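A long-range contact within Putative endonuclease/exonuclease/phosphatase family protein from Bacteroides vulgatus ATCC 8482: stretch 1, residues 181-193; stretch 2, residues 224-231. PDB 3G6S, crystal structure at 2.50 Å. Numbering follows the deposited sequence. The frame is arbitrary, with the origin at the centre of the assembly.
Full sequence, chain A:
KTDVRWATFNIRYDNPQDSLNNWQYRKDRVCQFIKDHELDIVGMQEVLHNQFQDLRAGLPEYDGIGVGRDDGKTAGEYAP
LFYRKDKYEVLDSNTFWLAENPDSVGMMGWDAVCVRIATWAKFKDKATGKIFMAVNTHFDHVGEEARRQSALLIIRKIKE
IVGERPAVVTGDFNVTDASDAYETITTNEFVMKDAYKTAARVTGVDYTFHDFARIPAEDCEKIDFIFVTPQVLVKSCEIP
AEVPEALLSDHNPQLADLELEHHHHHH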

ATOM      1  N   ALA A 181       8.763   1.587 -14.564  1.00 35.94           N
ATOM      2  CA  ALA A 181       8.584   0.702 -13.420  1.00 34.58           C
ATOM      3  C   ALA A 181       7.196   0.074 -13.508  1.00 32.01           C
ATOM      4  O   ALA A 181       7.014  -1.103 -13.212  1.00 36.66           O
ATOM      5  CB  ALA A 181       8.739   1.472 -12.105  1.00 22.86           C
ATOM      6  N   TYR A 182       6.211   0.861 -13.918  1.00 33.54           N
ATOM      7  CA  TYR A 182       4.868   0.331 -14.040  1.00 36.91           C
ATOM      8  C   TYR A 182       4.858  -0.756 -15.096  1.00 40.84           C
ATOM      9  O   TYR A 182       4.132  -1.745 -14.984  1.00 43.48           O
ATOM     10  CB  TYR A 182       3.891   1.431 -14.433  1.00 22.20           C
ATOM     11  CG  TYR A 182       2.498   0.931 -14.716  1.00 27.35           C
ATOM     12  CD1 TYR A 182       2.163   0.395 -15.968  1.00 26.55           C
ATOM     13  CD2 TYR A 182       1.497   1.035 -13.757  1.00 32.15           C
ATOM     14  CE1 TYR A 182       0.866  -0.008 -16.254  1.00 22.53           C
ATOM     15  CE2 TYR A 182       0.198   0.631 -14.034  1.00 29.47           C
ATOM     16  CZ  TYR A 182      -0.112   0.119 -15.277  1.00 29.10           C
ATOM     17  OH  TYR A 182      -1.416  -0.219 -15.544  1.00 35.61           O
ATOM     18  N   GLU A 183       5.670  -0.568 -16.128  1.00 37.41           N
ATOM     19  CA  GLU A 183       5.733  -1.527 -17.214  1.00 38.34           C
ATOM     20  C   GLU A 183       6.493  -2.801 -16.831  1.00 33.02           C
ATOM     21  O   GLU A 183       6.172  -3.880 -17.324  1.00 31.23           O
ATOM     22  CB  GLU A 183       6.369  -0.864 -18.434  1.00 39.20           C
ATOM     23  CG  GLU A 183       6.142  -1.604 -19.731  1.00 51.20           C
ATOM     24  CD  GLU A 183       7.445  -1.984 -20.399  1.00 58.73           C
ATOM     25  OE1 GLU A 183       7.410  -2.517 -21.530  1.00 68.25           O
ATOM     26  OE2 GLU A 183       8.510  -1.748 -19.788  1.00 61.31           O
ATOM     27  N   THR A 184       7.481  -2.689 -15.945  1.00 31.74           N
ATOM     28  CA  THR A 184       8.243  -3.871 -15.545  1.00 34.39           C
ATOM     29  C   THR A 184       7.409  -4.856 -14.713  1.00 36.36           C
ATOM     30  O   THR A 184       7.613  -6.063 -14.804  1.00 37.11           O
ATOM     31  CB  THR A 184       9.532  -3.518 -14.747  1.00 27.70           C
ATOM     32  OG1 THR A 184       9.216  -3.347 -13.361  1.00 50.06           O
ATOM     33  CG2 THR A 184      10.164  -2.242 -15.281  1.00 20.83           C
ATOM     34  N   ILE A 185       6.478  -4.360 -13.898  1.00 34.98           N
ATOM     35  CA  ILE A 185       5.652  -5.276 -13.109  1.00 38.40           C
ATOM     36  C   ILE A 185       4.382  -5.663 -13.843  1.00 40.75           C
ATOM     37  O   ILE A 185       3.695  -6.605 -13.457  1.00 48.82           O
ATOM     38  CB  ILE A 185       5.247  -4.690 -11.746  1.00 35.43           C
ATOM     39  CG1 ILE A 185       4.978  -3.201 -11.868  1.00 39.37           C
ATOM     40  CG2 ILE A 185       6.312  -4.989 -10.721  1.00 45.75           C
ATOM     41  CD1 ILE A 185       4.786  -2.522 -10.532  1.00 41.53           C
ATOM     42  N   THR A 186       4.081  -4.929 -14.906  1.00 36.13           N
ATOM     43  CA  THR A 186       2.897  -5.172 -15.710  1.00 33.87           C
ATOM     44  C   THR A 186       3.212  -6.094 -16.889  1.00 38.22           C
ATOM     45  O   THR A 186       2.350  -6.854 -17.331  1.00 37.44           O
ATOM     46  CB  THR A 186       2.333  -3.826 -16.232  1.00 38.39           C
ATOM     47  OG1 THR A 186       1.746  -3.113 -15.141  1.00 52.09           O
ATOM     48  CG2 THR A 186       1.281  -4.033 -17.307  1.00 58.25           C
ATOM     49  N   THR A 187       4.446  -6.048 -17.387  1.00 30.99           N
ATOM     50  CA  THR A 187       4.818  -6.868 -18.535  1.00 38.34           C
ATOM     51  C   THR A 187       5.910  -7.890 -18.242  1.00 39.73           C
ATOM     52  O   THR A 187       6.756  -8.189 -19.092  1.00 44.86           O
ATOM     53  CB  THR A 187       5.273  -5.978 -19.711  1.00 39.01           C
ATOM     54  OG1 THR A 187       6.551  -5.390 -19.418  1.00 26.16           O
ATOM     55  CG2 THR A 187       4.243  -4.882 -19.953  1.00 21.25           C
ATOM     56  N   ASN A 188       5.875  -8.434 -17.037  1.00 31.96           N
ATOM     57  CA  ASN A 188       6.848  -9.427 -16.615  1.00 36.52           C
ATOM     58  C   ASN A 188       6.283 -10.835 -16.798  1.00 43.04           C
ATOM     59  O   ASN A 188       5.068 -11.035 -16.788  1.00 43.56           O
ATOM     60  CB  ASN A 188       7.209  -9.187 -15.152  1.00 34.60           C
ATOM     61  CG  ASN A 188       8.290 -10.115 -14.653  1.00 37.41           C
ATOM     62  OD1 ASN A 188       8.026 -11.256 -14.277  1.00 35.02           O
ATOM     63  ND2 ASN A 188       9.526  -9.629 -14.653  1.00 38.13           N
ATOM     64  N   GLU A 189       7.179 -11.800 -16.980  1.00 42.85           N
ATOM     65  CA  GLU A 189       6.802 -13.199 -17.158  1.00 39.47           C
ATOM     66  C   GLU A 189       5.839 -13.625 -16.040  1.00 37.09           C
ATOM     67  O   GLU A 189       4.964 -14.461 -16.248  1.00 28.73           O
ATOM     68  CB  GLU A 189       8.071 -14.044 -17.156  1.00 48.40           C
ATOM     69  CG  GLU A 189       7.883 -15.506 -17.456  1.00 58.69           C
ATOM     70  CD  GLU A 189       9.210 -16.182 -17.742  1.00 74.30           C
ATOM     71  OE1 GLU A 189      10.135 -16.078 -16.899  1.00 76.90           O
ATOM     72  OE2 GLU A 189       9.331 -16.818 -18.813  1.00 81.65           O
ATOM     73  N   PHE A 190       6.016 -13.048 -14.853  1.00 38.43           N
ATOM     74  CA  PHE A 190       5.135 -13.308 -13.715  1.00 31.98           C
ATOM     75  C   PHE A 190       4.096 -12.192 -13.845  1.00 35.36           C
ATOM     76  O   PHE A 190       4.379 -11.026 -13.551  1.00 31.19           O
ATOM     77  CB  PHE A 190       5.922 -13.194 -12.403  1.00 31.72           C
ATOM     78  CG  PHE A 190       5.103 -13.459 -11.166  1.00 31.03           C
ATOM     79  CD1 PHE A 190       4.364 -12.442 -10.573  1.00 32.83           C
ATOM     80  CD2 PHE A 190       5.070 -14.728 -10.594  1.00 31.53           C
ATOM     81  CE1 PHE A 190       3.600 -12.686  -9.422  1.00 35.32           C
ATOM     82  CE2 PHE A 190       4.308 -14.989  -9.440  1.00 21.88           C
ATOM     83  CZ  PHE A 190       3.574 -13.971  -8.854  1.00 32.66           C
ATOM     84  N   VAL A 191       2.913 -12.564 -14.333  1.00 32.23           N
ATOM     85  CA  VAL A 191       1.814 -11.632 -14.570  1.00 26.89           C
ATOM     86  C   VAL A 191       1.254 -10.961 -13.326  1.00 37.43           C
ATOM     87  O   VAL A 191       1.006 -11.603 -12.302  1.00 34.75           O
ATOM     88  CB  VAL A 191       0.637 -12.321 -15.315  1.00 32.02           C
ATOM     89  CG1 VAL A 191      -0.485 -11.316 -15.569  1.00 29.27           C
ATOM     90  CG2 VAL A 191       1.121 -12.903 -16.637  1.00 24.34           C
HETATM   91  N   MSE A 192       1.055  -9.652 -13.444  1.00 39.41           N
HETATM   92  CA  MSE A 192       0.513  -8.813 -12.382  1.00 34.68           C
HETATM   93  C   MSE A 192      -0.434  -7.844 -13.058  1.00 29.43           C
HETATM   94  O   MSE A 192      -0.023  -7.055 -13.907  1.00 35.38           O
HETATM   95  CB  MSE A 192       1.639  -8.047 -11.696  1.00 41.38           C
HETATM   96  CG  MSE A 192       2.588  -8.936 -10.931  1.00 55.85           C
HETATM   97 SE   MSE A 192       2.236  -8.890  -9.034  1.00 83.67          SE
HETATM   98  CE  MSE A 192       3.847  -7.971  -8.512  1.00 58.27           C
ATOM     99  N   LYS A 193      -1.705  -7.911 -12.695  1.00 33.53           N
ATOM    100  CA  LYS A 193      -2.709  -7.039 -13.289  1.00 32.78           C
ATOM    101  C   LYS A 193      -2.885  -5.757 -12.468  1.00 31.35           C
ATOM    102  O   LYS A 193      -2.703  -5.749 -11.252  1.00 34.66           O
ATOM    103  CB  LYS A 193      -4.049  -7.777 -13.363  1.00 27.18           C
ATOM    104  CG  LYS A 193      -3.996  -9.138 -14.040  1.00 23.23           C
ATOM    105  CD  LYS A 193      -3.836  -9.042 -15.556  1.00 32.64           C
ATOM    106  CE  LYS A 193      -3.980 -10.428 -16.193  1.00 42.27           C
ATOM    107  NZ  LYS A 193      -4.000 -10.418 -17.687  1.00 49.23           N
TER
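Stretch 2 (224-231) DFIFVTPQ

Stretch 2 runs as an extended strand through V228, its N-to-C direction only 18° from that of helix 181-186, with 11.0 Å between the axes at closest approach. That gap is filled by side chains, and alternation along the strand sets the rule: F225 and F227 point their CA-to-CB bonds toward stretch 1, while I226 between them points away.

F227, with chi1 m (-68°), carries the largest share of the contact. Its ring lies against I185, whose CD1 comes within 3.6 Å of F227 CE2. I185 points toward the strand, and its p, t rotamer brings CD1 to that ring. Y182 leaves the helix sideways, but chi1 t (174°) carries its ring against both phenylalanines: Y182 CE2 lies 3.6 Å from F225 CE1, and Y182 CD2 3.9 Å from F227 CZ. The F227 edge meets the Y182 face in an offset edge-to-face pair with planes at 60°.

Beyond the helix the chain returns to pair antiparallel with the strand. K193 N donates to V228 O at 2.8 Å, and V228 N to K193 O at 3.0 Å. K193 and V228 share a sheet face, K193 CB to V228 CG2 4.2 Å. At the end, F190, also t, reaches T229, F190 CZ to T229 CG2 3.8 Å, and V191 CB packs 4.2 Å from P230 CD.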

ATOM      1  N   ASP A 224      -0.554   5.818  -7.078  1.00 22.78           N
ATOM      2  CA  ASP A 224      -0.769   4.730  -6.128  1.00 27.77           C
ATOM      3  C   ASP A 224      -1.472   3.596  -6.849  1.00 18.97           C
ATOM      4  O   ASP A 224      -2.416   3.828  -7.588  1.00 22.59           O
ATOM      5  CB  ASP A 224      -1.587   5.238  -4.935  1.00 27.57           C
ATOM      6  CG  ASP A 224      -0.840   6.320  -4.139  1.00 42.45           C
ATOM      7  OD1 ASP A 224      -1.119   7.524  -4.338  1.00 38.01           O
ATOM      8  OD2 ASP A 224       0.048   5.965  -3.329  1.00 34.52           O
ATOM      9  N   PHE A 225      -1.016   2.367  -6.646  1.00 20.39           N
ATOM     10  CA  PHE A 225      -1.632   1.242  -7.345  1.00 21.79           C
ATOM     11  C   PHE A 225      -1.870  -0.003  -6.508  1.00 25.23           C
ATOM     12  O   PHE A 225      -1.267  -0.204  -5.450  1.00 22.43           O
ATOM     13  CB  PHE A 225      -0.768   0.816  -8.542  1.00 15.14           C
ATOM     14  CG  PHE A 225      -0.446   1.925  -9.494  1.00 18.80           C
ATOM     15  CD1 PHE A 225      -1.162   2.072 -10.683  1.00 22.32           C
ATOM     16  CD2 PHE A 225       0.587   2.821  -9.207  1.00 18.03           C
ATOM     17  CE1 PHE A 225      -0.854   3.097 -11.581  1.00 21.74           C
ATOM     18  CE2 PHE A 225       0.908   3.851 -10.088  1.00 23.02           C
ATOM     19  CZ  PHE A 225       0.189   3.993 -11.281  1.00 18.82           C
ATOM     20  N   ILE A 226      -2.766  -0.837  -7.022  1.00 17.80           N
ATOM     21  CA  ILE A 226      -3.077  -2.117  -6.425  1.00 19.78           C
ATOM     22  C   ILE A 226      -2.847  -3.152  -7.531  1.00 25.25           C
ATOM     23  O   ILE A 226      -3.534  -3.146  -8.559  1.00 23.64           O
ATOM     24  CB  ILE A 226      -4.541  -2.206  -5.950  1.00 17.37           C
ATOM     25  CG1 ILE A 226      -4.776  -1.202  -4.825  1.00 20.79           C
ATOM     26  CG2 ILE A 226      -4.845  -3.626  -5.456  1.00 15.47           C
ATOM     27  CD1 ILE A 226      -6.191  -1.228  -4.239  1.00 14.06           C
ATOM     28  N   PHE A 227      -1.865  -4.025  -7.337  1.00 14.50           N
ATOM     29  CA  PHE A 227      -1.572  -5.048  -8.337  1.00 16.41           C
ATOM     30  C   PHE A 227      -1.967  -6.416  -7.812  1.00 11.36           C
ATOM     31  O   PHE A 227      -1.763  -6.719  -6.637  1.00 13.96           O
ATOM     32  CB  PHE A 227      -0.081  -5.036  -8.680  1.00 16.12           C
ATOM     33  CG  PHE A 227       0.362  -3.798  -9.401  1.00 21.30           C
ATOM     34  CD1 PHE A 227       0.003  -3.589 -10.732  1.00 12.17           C
ATOM     35  CD2 PHE A 227       1.127  -2.834  -8.745  1.00  9.78           C
ATOM     36  CE1 PHE A 227       0.394  -2.439 -11.397  1.00 16.63           C
ATOM     37  CE2 PHE A 227       1.526  -1.679  -9.396  1.00 13.37           C
ATOM     38  CZ  PHE A 227       1.158  -1.478 -10.733  1.00 23.55           C
ATOM     39  N   VAL A 228      -2.533  -7.243  -8.682  1.00 13.10           N
ATOM     40  CA  VAL A 228      -2.955  -8.581  -8.274  1.00 18.83           C
ATOM     41  C   VAL A 228      -2.581  -9.674  -9.265  1.00 19.45           C
ATOM     42  O   VAL A 228      -2.507  -9.432 -10.466  1.00 21.59           O
ATOM     43  CB  VAL A 228      -4.484  -8.659  -8.073  1.00 19.86           C
ATOM     44  CG1 VAL A 228      -4.937  -7.612  -7.058  1.00 24.15           C
ATOM     45  CG2 VAL A 228      -5.192  -8.475  -9.408  1.00 20.45           C
ATOM     46  N   THR A 229      -2.357 -10.882  -8.758  1.00 19.40           N
ATOM     47  CA  THR A 229      -2.017 -12.005  -9.618  1.00 18.50           C
ATOM     48  C   THR A 229      -3.234 -12.360 -10.483  1.00 23.33           C
ATOM     49  O   THR A 229      -4.374 -12.140 -10.075  1.00 25.56           O
ATOM     50  CB  THR A 229      -1.525 -13.191  -8.777  1.00 20.96           C
ATOM     51  OG1 THR A 229      -2.345 -13.338  -7.611  1.00 22.13           O
ATOM     52  CG2 THR A 229      -0.081 -12.943  -8.340  1.00 13.94           C
ATOM     53  N   PRO A 230      -3.004 -12.912 -11.690  1.00 21.53           N
ATOM     54  CA  PRO A 230      -4.080 -13.276 -12.627  1.00 25.47           C
ATOM     55  C   PRO A 230      -5.303 -14.057 -12.131  1.00 24.39           C
ATOM     56  O   PRO A 230      -6.369 -13.985 -12.741  1.00 29.95           O
ATOM     57  CB  PRO A 230      -3.330 -13.987 -13.757  1.00 17.47           C
ATOM     58  CG  PRO A 230      -2.156 -14.587 -13.069  1.00 21.81           C
ATOM     59  CD  PRO A 230      -1.721 -13.511 -12.106  1.00 23.33           C
ATOM     60  N   GLN A 231      -5.154 -14.778 -11.027  1.00 23.77           N
ATOM     61  CA  GLN A 231      -6.232 -15.579 -10.440  1.00 27.62           C
ATOM     62  C   GLN A 231      -7.279 -14.750  -9.693  1.00 31.79           C
ATOM     63  O   GLN A 231      -8.464 -15.072  -9.715  1.00 28.51           O
ATOM     64  CB  GLN A 231      -5.627 -16.597  -9.479  1.00 30.47           C
ATOM     65  CG  GLN A 231      -4.512 -15.993  -8.631  1.00 29.26           C
ATOM     66  CD  GLN A 231      -3.618 -17.045  -8.023  1.00 51.70           C
ATOM     67  OE1 GLN A 231      -2.484 -16.764  -7.631  1.00 62.31           O
ATOM     68  NE2 GLN A 231      -4.128 -18.269  -7.926  1.00 57.75           N
TER